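Local coordinates for protein PAN2-PAN3 deadenylation complex catalytic subunit pan2 (Neurospora crassa, PDB 4CZX) that probably shortens the poly(A) tails of mRNAs as the catalytic subunit of the PAN deadenylation complex, here represented by its N-terminal WD40 domain, at residues D36-L41 with A96-V101; T173-D178 with F182-Q187; N202-T207 with T271-P276; L304-N307 with T311-W314. All coordinates share one frame; numbering follows the deposited sequence.

Interaction 1: residues D36-L41 with A96-V101; sequences DNQDEL and AARSGV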
# COMPACT_ATOMS: atom_id res chain seq x y z
N ASP A 36 21.89 -24.21 -14.13
CA ASP A 36 21.61 -23.76 -15.49
C ASP A 36 22.58 -24.44 -16.46
O ASP A 36 23.66 -24.90 -16.06
CB ASP A 36 21.77 -22.23 -15.60
CG ASP A 36 20.93 -21.62 -16.70
OD1 ASP A 36 20.85 -22.19 -17.81
OD2 ASP A 36 20.36 -20.53 -16.46
N ASN A 37 22.25 -24.48 -17.74
CA ASN A 37 23.27 -24.93 -18.69
C ASN A 37 24.01 -23.77 -19.36
O ASN A 37 24.76 -23.98 -20.31
CB ASN A 37 22.67 -25.88 -19.74
CG ASN A 37 21.45 -25.33 -20.43
OD1 ASN A 37 21.24 -24.12 -20.50
ND2 ASN A 37 20.62 -26.22 -20.96
N GLN A 38 23.83 -22.54 -18.86
CA GLN A 38 24.67 -21.43 -19.29
C GLN A 38 24.85 -20.40 -18.18
O GLN A 38 24.14 -20.43 -17.16
CB GLN A 38 24.08 -20.75 -20.53
CG GLN A 38 22.71 -20.15 -20.29
CD GLN A 38 22.21 -19.35 -21.49
OE1 GLN A 38 22.30 -18.13 -21.50
NE2 GLN A 38 21.68 -20.05 -22.49
N ASP A 39 25.83 -19.53 -18.39
CA ASP A 39 26.05 -18.35 -17.55
C ASP A 39 26.46 -18.66 -16.11
O ASP A 39 26.39 -17.78 -15.25
CB ASP A 39 24.79 -17.47 -17.56
CG ASP A 39 24.49 -16.91 -18.93
OD1 ASP A 39 25.43 -16.88 -19.74
OD2 ASP A 39 23.34 -16.52 -19.20
N GLU A 40 26.87 -19.90 -15.85
CA GLU A 40 27.39 -20.29 -14.54
C GLU A 40 26.36 -20.11 -13.42
O GLU A 40 26.71 -19.82 -12.27
CB GLU A 40 28.64 -19.48 -14.21
CG GLU A 40 29.78 -19.72 -15.18
CD GLU A 40 30.18 -21.17 -15.18
OE1 GLU A 40 30.88 -21.58 -14.23
OE2 GLU A 40 29.78 -21.90 -16.11
N LEU A 41 25.08 -20.31 -13.76
CA LEU A 41 24.02 -20.06 -12.78
C LEU A 41 23.56 -21.32 -12.06
O LEU A 41 23.45 -22.39 -12.65
CB LEU A 41 22.82 -19.40 -13.45
CG LEU A 41 23.07 -18.03 -14.09
CD1 LEU A 41 21.81 -17.51 -14.76
CD2 LEU A 41 23.59 -17.05 -13.04
N ALA A 96 10.83 -17.06 -18.40
CA ALA A 96 11.40 -15.72 -18.33
C ALA A 96 12.85 -15.80 -18.76
O ALA A 96 13.48 -16.85 -18.65
CB ALA A 96 11.28 -15.15 -16.92
N ALA A 97 13.38 -14.68 -19.24
CA ALA A 97 14.80 -14.58 -19.51
C ALA A 97 15.51 -14.65 -18.17
O ALA A 97 14.88 -14.43 -17.12
CB ALA A 97 15.13 -13.28 -20.25
N ARG A 98 16.80 -14.93 -18.18
CA ARG A 98 17.56 -15.05 -16.94
C ARG A 98 17.68 -13.71 -16.21
O ARG A 98 17.92 -13.67 -15.00
CB ARG A 98 18.94 -15.65 -17.24
CG ARG A 98 18.85 -17.11 -17.67
CD ARG A 98 20.11 -17.62 -18.38
NE ARG A 98 19.99 -19.06 -18.63
CZ ARG A 98 19.41 -19.58 -19.71
NH1 ARG A 98 18.94 -18.79 -20.67
NH2 ARG A 98 19.33 -20.90 -19.84
N SER A 99 17.48 -12.63 -16.97
CA SER A 99 17.34 -11.27 -16.45
C SER A 99 16.13 -11.07 -15.53
O SER A 99 16.12 -10.16 -14.69
CB SER A 99 17.21 -10.30 -17.61
OG SER A 99 16.08 -10.63 -18.40
N GLY A 100 15.10 -11.88 -15.74
CA GLY A 100 13.83 -11.69 -15.06
C GLY A 100 12.75 -11.14 -15.99
O GLY A 100 11.59 -11.07 -15.60
N VAL A 101 13.14 -10.75 -17.21
CA VAL A 101 12.18 -10.27 -18.21
C VAL A 101 11.21 -11.38 -18.63
O VAL A 101 11.64 -12.41 -19.13
CB VAL A 101 12.87 -9.72 -19.49
CG1 VAL A 101 11.85 -9.41 -20.59
CG2 VAL A 101 13.70 -8.48 -19.17

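Interaction 2: residues T173-D178 with F182-Q187; sequences TVNILD and FTIKKQ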
# COMPACT_ATOMS: atom_id res chain seq x y z
N THR A 173 6.88 -46.59 -9.37
CA THR A 173 7.20 -47.25 -10.64
C THR A 173 7.73 -46.21 -11.63
O THR A 173 7.46 -45.02 -11.48
CB THR A 173 5.98 -47.95 -11.26
OG1 THR A 173 4.92 -47.01 -11.43
CG2 THR A 173 5.49 -49.07 -10.35
N VAL A 174 8.47 -46.67 -12.63
CA VAL A 174 8.92 -45.80 -13.69
C VAL A 174 8.30 -46.23 -15.01
O VAL A 174 8.45 -47.38 -15.41
CB VAL A 174 10.45 -45.80 -13.80
CG1 VAL A 174 10.89 -44.95 -15.02
CG2 VAL A 174 11.05 -45.25 -12.53
N ASN A 175 7.59 -45.32 -15.67
CA ASN A 175 7.12 -45.58 -17.03
C ASN A 175 8.12 -45.04 -18.04
O ASN A 175 8.55 -43.89 -17.93
CB ASN A 175 5.74 -44.95 -17.28
CG ASN A 175 4.64 -45.63 -16.51
OD1 ASN A 175 4.75 -46.79 -16.11
ND2 ASN A 175 3.54 -44.91 -16.31
N ILE A 176 8.48 -45.86 -19.01
CA ILE A 176 9.34 -45.41 -20.09
C ILE A 176 8.46 -45.06 -21.28
O ILE A 176 7.85 -45.94 -21.90
CB ILE A 176 10.38 -46.47 -20.46
CG1 ILE A 176 11.15 -46.88 -19.21
CG2 ILE A 176 11.34 -45.96 -21.55
CD1 ILE A 176 11.99 -48.10 -19.40
N LEU A 177 8.38 -43.77 -21.58
CA LEU A 177 7.45 -43.26 -22.58
C LEU A 177 8.11 -42.96 -23.91
O LEU A 177 9.18 -42.36 -23.96
CB LEU A 177 6.77 -41.99 -22.08
CG LEU A 177 6.14 -41.96 -20.69
CD1 LEU A 177 5.52 -40.58 -20.47
CD2 LEU A 177 5.09 -43.05 -20.56
N ASP A 178 7.46 -43.38 -24.99
CA ASP A 178 7.91 -43.00 -26.32
C ASP A 178 7.87 -41.47 -26.42
O ASP A 178 6.85 -40.84 -26.12
CB ASP A 178 7.03 -43.64 -27.39
CG ASP A 178 7.52 -43.36 -28.80
OD1 ASP A 178 7.33 -42.21 -29.27
OD2 ASP A 178 8.10 -44.27 -29.41
N PHE A 182 4.23 -40.52 -26.69
CA PHE A 182 3.96 -40.54 -25.25
C PHE A 182 3.31 -41.84 -24.76
O PHE A 182 2.88 -41.92 -23.61
CB PHE A 182 3.11 -39.32 -24.84
CG PHE A 182 3.68 -38.01 -25.31
CD1 PHE A 182 4.87 -37.54 -24.79
CD2 PHE A 182 3.05 -37.28 -26.31
CE1 PHE A 182 5.42 -36.34 -25.24
CE2 PHE A 182 3.60 -36.09 -26.76
CZ PHE A 182 4.78 -35.62 -26.23
N THR A 183 3.28 -42.86 -25.60
CA THR A 183 2.76 -44.16 -25.16
C THR A 183 3.79 -44.87 -24.28
O THR A 183 4.99 -44.75 -24.50
CB THR A 183 2.38 -45.08 -26.33
OG1 THR A 183 3.57 -45.58 -26.95
CG2 THR A 183 1.52 -44.34 -27.35
N ILE A 184 3.30 -45.63 -23.30
CA ILE A 184 4.19 -46.41 -22.43
C ILE A 184 4.81 -47.59 -23.17
O ILE A 184 4.10 -48.47 -23.65
CB ILE A 184 3.42 -46.93 -21.20
CG1 ILE A 184 2.76 -45.78 -20.45
CG2 ILE A 184 4.36 -47.73 -20.29
CD1 ILE A 184 1.78 -46.23 -19.37
N LYS A 185 6.14 -47.61 -23.24
CA LYS A 185 6.85 -48.71 -23.87
C LYS A 185 7.15 -49.83 -22.86
O LYS A 185 7.22 -51.00 -23.22
CB LYS A 185 8.16 -48.22 -24.49
CG LYS A 185 7.98 -47.13 -25.55
CD LYS A 185 9.19 -47.04 -26.47
CE LYS A 185 8.77 -47.02 -27.93
NZ LYS A 185 9.84 -46.48 -28.82
N LYS A 186 7.32 -49.44 -21.60
CA LYS A 186 7.76 -50.37 -20.57
C LYS A 186 7.54 -49.77 -19.19
O LYS A 186 7.73 -48.57 -19.00
CB LYS A 186 9.24 -50.71 -20.79
CG LYS A 186 9.89 -51.53 -19.70
CD LYS A 186 9.58 -53.00 -19.86
CE LYS A 186 10.74 -53.86 -19.37
NZ LYS A 186 10.42 -55.31 -19.47
N GLN A 187 7.12 -50.59 -18.23
CA GLN A 187 7.00 -50.15 -16.84
C GLN A 187 8.03 -50.88 -15.97
O GLN A 187 8.20 -52.10 -16.09
CB GLN A 187 5.58 -50.38 -16.33
CG GLN A 187 4.51 -49.73 -17.21
CD GLN A 187 3.13 -49.70 -16.59
OE1 GLN A 187 2.22 -50.40 -17.03
NE2 GLN A 187 2.95 -48.86 -15.56

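Interaction 3: residues N202-T207 with T271-P276; sequences NDFIVT and TDLLNP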
# COMPACT_ATOMS: atom_id res chain seq x y z
N ASN A 202 21.44 -41.33 -21.76
CA ASN A 202 20.89 -42.07 -22.89
C ASN A 202 20.96 -43.58 -22.64
O ASN A 202 20.22 -44.34 -23.27
CB ASN A 202 21.62 -41.71 -24.21
CG ASN A 202 21.30 -40.29 -24.69
OD1 ASN A 202 20.24 -39.74 -24.40
ND2 ASN A 202 22.23 -39.70 -25.44
N ASP A 203 21.82 -44.02 -21.72
CA ASP A 203 21.99 -45.45 -21.48
C ASP A 203 21.40 -45.99 -20.17
O ASP A 203 21.25 -47.21 -20.02
CB ASP A 203 23.47 -45.83 -21.53
CG ASP A 203 24.08 -45.62 -22.90
OD1 ASP A 203 23.32 -45.60 -23.91
OD2 ASP A 203 25.32 -45.49 -22.97
N PHE A 204 21.10 -45.11 -19.22
CA PHE A 204 20.65 -45.56 -17.90
C PHE A 204 19.51 -44.75 -17.30
O PHE A 204 19.37 -43.56 -17.57
CB PHE A 204 21.80 -45.54 -16.89
CG PHE A 204 22.98 -46.39 -17.29
CD1 PHE A 204 23.00 -47.75 -17.03
CD2 PHE A 204 24.07 -45.82 -17.91
CE1 PHE A 204 24.10 -48.53 -17.40
CE2 PHE A 204 25.17 -46.59 -18.29
CZ PHE A 204 25.18 -47.94 -18.03
N ILE A 205 18.72 -45.41 -16.46
CA ILE A 205 17.91 -44.72 -15.45
C ILE A 205 18.44 -45.07 -14.07
O ILE A 205 18.81 -46.22 -13.82
CB ILE A 205 16.42 -45.09 -15.51
CG1 ILE A 205 15.92 -45.17 -16.95
CG2 ILE A 205 15.60 -44.11 -14.64
CD1 ILE A 205 14.48 -45.65 -17.04
N VAL A 206 18.47 -44.08 -13.18
CA VAL A 206 18.80 -44.33 -11.78
C VAL A 206 17.77 -43.65 -10.88
O VAL A 206 17.32 -42.53 -11.15
CB VAL A 206 20.23 -43.85 -11.42
CG1 VAL A 206 21.28 -44.82 -11.94
CG2 VAL A 206 20.47 -42.42 -11.94
N THR A 207 17.35 -44.34 -9.82
CA THR A 207 16.36 -43.76 -8.92
C THR A 207 16.70 -43.99 -7.46
O THR A 207 17.39 -44.96 -7.11
CB THR A 207 14.93 -44.32 -9.15
OG1 THR A 207 14.91 -45.72 -8.87
CG2 THR A 207 14.45 -44.05 -10.58
N THR A 271 30.20 -43.43 -8.00
CA THR A 271 30.27 -44.87 -8.22
C THR A 271 30.01 -45.29 -9.65
O THR A 271 29.01 -44.90 -10.25
CB THR A 271 29.24 -45.61 -7.34
OG1 THR A 271 29.40 -45.20 -5.97
CG2 THR A 271 29.43 -47.12 -7.45
N ASP A 272 30.92 -46.09 -10.19
CA ASP A 272 30.69 -46.64 -11.52
C ASP A 272 29.59 -47.68 -11.46
O ASP A 272 29.66 -48.63 -10.69
CB ASP A 272 31.96 -47.27 -12.10
CG ASP A 272 31.71 -47.88 -13.45
OD1 ASP A 272 31.22 -49.03 -13.49
OD2 ASP A 272 31.99 -47.22 -14.47
N LEU A 273 28.57 -47.49 -12.29
CA LEU A 273 27.41 -48.37 -12.31
C LEU A 273 27.77 -49.80 -12.67
O LEU A 273 27.18 -50.75 -12.16
CB LEU A 273 26.37 -47.86 -13.30
CG LEU A 273 25.71 -46.53 -12.91
CD1 LEU A 273 24.56 -46.19 -13.85
CD2 LEU A 273 25.23 -46.59 -11.47
N LEU A 274 28.75 -49.96 -13.57
CA LEU A 274 29.09 -51.28 -14.10
C LEU A 274 29.91 -52.11 -13.11
O LEU A 274 29.89 -53.34 -13.17
CB LEU A 274 29.86 -51.12 -15.42
CG LEU A 274 29.07 -50.33 -16.47
CD1 LEU A 274 29.90 -50.08 -17.72
CD2 LEU A 274 27.78 -51.05 -16.82
N ASN A 275 30.63 -51.44 -12.21
CA ASN A 275 31.26 -52.13 -11.09
C ASN A 275 31.43 -51.24 -9.87
O ASN A 275 32.35 -50.42 -9.82
CB ASN A 275 32.63 -52.70 -11.47
CG ASN A 275 33.42 -53.14 -10.26
OD1 ASN A 275 32.96 -53.98 -9.47
ND2 ASN A 275 34.60 -52.56 -10.07
N PRO A 276 30.55 -51.43 -8.88
CA PRO A 276 30.42 -50.59 -7.68
C PRO A 276 31.59 -50.71 -6.72
O PRO A 276 31.68 -49.91 -5.78
CB PRO A 276 29.14 -51.11 -7.01
CG PRO A 276 28.43 -51.90 -8.07
CD PRO A 276 29.52 -52.48 -8.92

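Interaction 4: residues L304-N307 with T311-W314; sequences LADN and TYVW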
# COMPACT_ATOMS: atom_id res chain seq x y z
N LEU A 304 24.05 -28.87 -3.03
CA LEU A 304 23.21 -29.56 -2.05
C LEU A 304 22.42 -28.53 -1.24
O LEU A 304 23.01 -27.59 -0.71
CB LEU A 304 24.06 -30.42 -1.10
CG LEU A 304 24.91 -31.57 -1.63
CD1 LEU A 304 26.24 -31.09 -2.20
CD2 LEU A 304 25.14 -32.58 -0.53
N ALA A 305 21.11 -28.70 -1.16
CA ALA A 305 20.31 -27.81 -0.33
C ALA A 305 19.81 -28.58 0.88
O ALA A 305 19.44 -29.75 0.76
CB ALA A 305 19.13 -27.23 -1.11
N ASP A 306 19.82 -27.94 2.06
CA ASP A 306 19.41 -28.63 3.28
C ASP A 306 18.15 -28.03 3.89
O ASP A 306 17.67 -26.98 3.44
CB ASP A 306 20.56 -28.67 4.32
CG ASP A 306 20.88 -27.30 4.94
OD1 ASP A 306 20.06 -26.36 4.90
OD2 ASP A 306 21.99 -27.19 5.51
N ASN A 307 17.62 -28.69 4.92
CA ASN A 307 16.34 -28.24 5.46
C ASN A 307 16.51 -27.06 6.41
O ASN A 307 15.53 -26.59 6.98
CB ASN A 307 15.62 -29.40 6.15
CG ASN A 307 16.26 -29.81 7.45
OD1 ASN A 307 17.44 -29.56 7.68
ND2 ASN A 307 15.48 -30.44 8.31
N THR A 311 22.11 -23.64 0.79
CA THR A 311 22.54 -24.35 -0.40
C THR A 311 24.05 -24.20 -0.54
O THR A 311 24.57 -23.09 -0.47
CB THR A 311 21.85 -23.85 -1.67
OG1 THR A 311 20.46 -24.17 -1.60
CG2 THR A 311 22.44 -24.52 -2.91
N TYR A 312 24.73 -25.34 -0.72
CA TYR A 312 26.18 -25.40 -0.78
C TYR A 312 26.64 -25.81 -2.16
O TYR A 312 25.97 -26.59 -2.83
CB TYR A 312 26.74 -26.42 0.22
CG TYR A 312 26.29 -26.25 1.65
CD1 TYR A 312 25.10 -26.81 2.09
CD2 TYR A 312 27.08 -25.57 2.57
CE1 TYR A 312 24.69 -26.68 3.41
CE2 TYR A 312 26.68 -25.44 3.89
CZ TYR A 312 25.48 -25.99 4.30
OH TYR A 312 25.08 -25.85 5.61
N VAL A 313 27.79 -25.30 -2.58
CA VAL A 313 28.45 -25.82 -3.77
C VAL A 313 29.78 -26.41 -3.35
O VAL A 313 30.57 -25.76 -2.67
CB VAL A 313 28.67 -24.74 -4.84
CG1 VAL A 313 29.65 -25.23 -5.92
CG2 VAL A 313 27.35 -24.37 -5.48
N TRP A 314 30.01 -27.66 -3.75
CA TRP A 314 31.25 -28.37 -3.47
C TRP A 314 31.93 -28.73 -4.78
O TRP A 314 31.29 -28.85 -5.82
CB TRP A 314 30.99 -29.63 -2.64
CG TRP A 314 30.71 -29.37 -1.18
CD1 TRP A 314 29.57 -28.86 -0.63
CD2 TRP A 314 31.59 -29.64 -0.08
NE1 TRP A 314 29.69 -28.79 0.74
CE2 TRP A 314 30.92 -29.26 1.10
CE3 TRP A 314 32.89 -30.16 0.02
CZ2 TRP A 314 31.50 -29.38 2.36
CZ3 TRP A 314 33.46 -30.28 1.28
CH2 TRP A 314 32.77 -29.89 2.43

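Interaction 1: residues D36-L41 with A96-V101
Arg98 reaches from its type I turn into the loop that begins at Asp36. Its CB already points toward that loop, CG sits anti to the carbonyl carbon (chi1 -69°), and the chain runs extended to NE. Arg98 CG passes Asp36 OD2 at 3.9 Å, and CD touches both Leu41 CD1 (4.0 Å) and Asp39 OD2 (3.5 Å). At the tip the carboxylate of Asp36 is gripped side-on: Arg98 NE donates to Asp36 OD2 (2.6 Å) and Arg98 NH2 to OD1 (2.8 Å), both oxygens lying near the guanidinium plane. The amide of Gln38 stacks almost parallel over one face, Gln38 CD 3.3 Å above the centre of the Arg98 guanidinium. Asp36 OD1 also accepts from Gln38 N, an Asx turn that fixes the carboxylate. A leucine here would probably leave the buried Asp36 without its counter-charge and Gln38 without a flat partner. Arginine suits the place because its other N-H groups are held within its own blade, by Val81 O and, weakly, Asp82 O. The contact thus joins the loop between strands 32-35 and 41-45 to the turn after strand 93-96, with Phe80 of strand 77-80 touching both Asp36 and Arg98.

Interaction 2: residues T173-D178 with F182-Q187
Ile176 O accepts from Lys185 N at 2.7 Å, one of the shortest bonds in this hairpin, and Ile176 N returns a nearly straight bond to Lys186 O (2.8 Å). Two residues, Lys185 and Lys186, therefore stand opposite Ile176: a classic beta bulge, with Lys185 in a helix-like conformation (psi -30°). Beyond it the pairing resumes a residue out of step, Leu177 facing Ile184, and Asp178 N bonds to Thr183 O. From the bulge the Lys185 chain, bent at chi3 (131°), brings NZ to the anti side of Asp178 OD2, 2.9 Å away. Asp178 carries more than this salt bridge, since its OD1 takes the backbone N-H groups of Ile180 and Thr181 and so shapes the turn. On the sheet face that carries Asn175, Leu177, Ile184 and Gln187, the branched Ile184 crosses Leu177, CG1 to CD2 at 3.6 Å, while its CD1 lies 3.8 Å from Asn175 ND2. Asn175 and Gln187 run side by side with their amides steeply inclined; in one of two Gln187 conformers NE2 gives Asn175 OD1 a bent bond of 2.8 Å. Asn175 ND2 meanwhile reaches Asp154 OD2 and Tyr156 OH. With a leucine in its place, the carboxylate of Asp154 and the hydroxyl of Tyr156 would probably lose that amide donor, and Gln187 an acceptor. Strand 184-189 is outermost in its four-stranded blade, strand 173-177 bonds on its other side to strand 165-169, and Val174 packs on Ile195 and Leu198 of strand 194-200 in the next blade.

Interaction 3: residues N202-T207 with T271-P276
Leu273 lays its CD1 methyl over one face of the Phe204 ring, 4.0 Å from the centroid and 18° off the ring normal, a CH-pi contact. The methyl is offset toward the rim on the CB side, so its closest ring atom is Phe204 CG, at 3.8 Å. The two side chains slide past each other in opposite directions; in Phe204, chi1 of -58° puts CG beside the backbone N, and chi2 of -84° turns a face to the leucine. Val206 is two residues on and so on the same side of strand 204-210, and its CG1 touches the same Leu273 CD1 at 4.0 Å. One leucine branch thereby meets both an aromatic face and a beta-branched side chain. Leu274 comes to the far end of the ring, its CD2 to Phe204 CZ at 4.2 Å, a looser touch at an exposed position. The setting is a beta-propeller, in which neighbouring blades stack through apolar side chains: strand 204-210 is the second strand of its blade, and Leu273 follows strand 267-272 of the next. Met251 of strand 248-251 touches both Phe204 and Leu273, and Val240 of strand 235-241 also packs on the leucine. Phenylalanine suits the place because its flat face receives the Leu273 methyl while its CZ end reaches Leu274. The turn that presents Leu273 is folded by Asp272, whose OD1 accepts from Asn275 N (2.8 Å) through its anti lone pair, an Asx motif, while OD2 is bonded to Thr257 OG1.

Interaction 4: residues L304-N307 with T311-W314
Leu304 and Tyr312 form the tight centre of this hairpin, a hydrogen-bonded antiparallel pair. Leu304 N donates to Tyr312 O at 3.0 Å and Tyr312 N to Leu304 O at 2.8 Å; the same Leu304 carbonyl is also approached by the CA-H of Thr311. Next along, Ala305 and Thr311 are a non-hydrogen-bonded pair with backbones close together. The small alanine methyl suits this spot, because Ala305 CB already lies 3.4 Å from Thr311 OG1. Thr311 also rests on Leu42 and Ile44 of strand 41-45 in the neighbouring blade. The loose touch is at Trp314: Leu304 CD1 only grazes the indole, at 4.3 Å from Trp314 CD1, and that ring stacks instead with Trp9. The more exposed side is the turn end, where Asn307 is partly exposed, yet the neighbouring Asp306 makes a close, buried contact. With CG between the backbone N and the carbonyl carbon (chi1 70°), Asp306 brings its carboxylate to the edge of the Tyr312 ring: Asp306 OD2 lies in the ring plane, 3.5 Å from Tyr312 CE1, with the two planes 75° apart. These polar ends are supplied from elsewhere. Asp306 OD1 takes the N-H groups of Asn310 and Lys308, its OD2 that of Gly288, and Tyr312 OH bonds with Gln287 N. Strand 310-315 pairs on its other side with strand 10-16 from the start of the chain, the Velcro closure by which a beta-propeller seals its ring.

From the N terminus onward the four contacts follow one another in series; none nests within or crosses another. Interaction 1 closes a loop of 54 residues and joins the first two predicted WD repeats. Interaction 2 has just three residues between its segments, pairing the two last strands of a single blade. Interaction 3 closes the longest loop, 63 residues, and joins two successive blades, whereas interaction 4 is again a local hairpin, in the blade that unites both chain ends. Interactions 2 and 3 touch directly: Val174 and Ile176 pack against Ile205 and Thr207 across a blade boundary. Interaction 4 lies across the propeller from interaction 2, their centres about 32 Å apart.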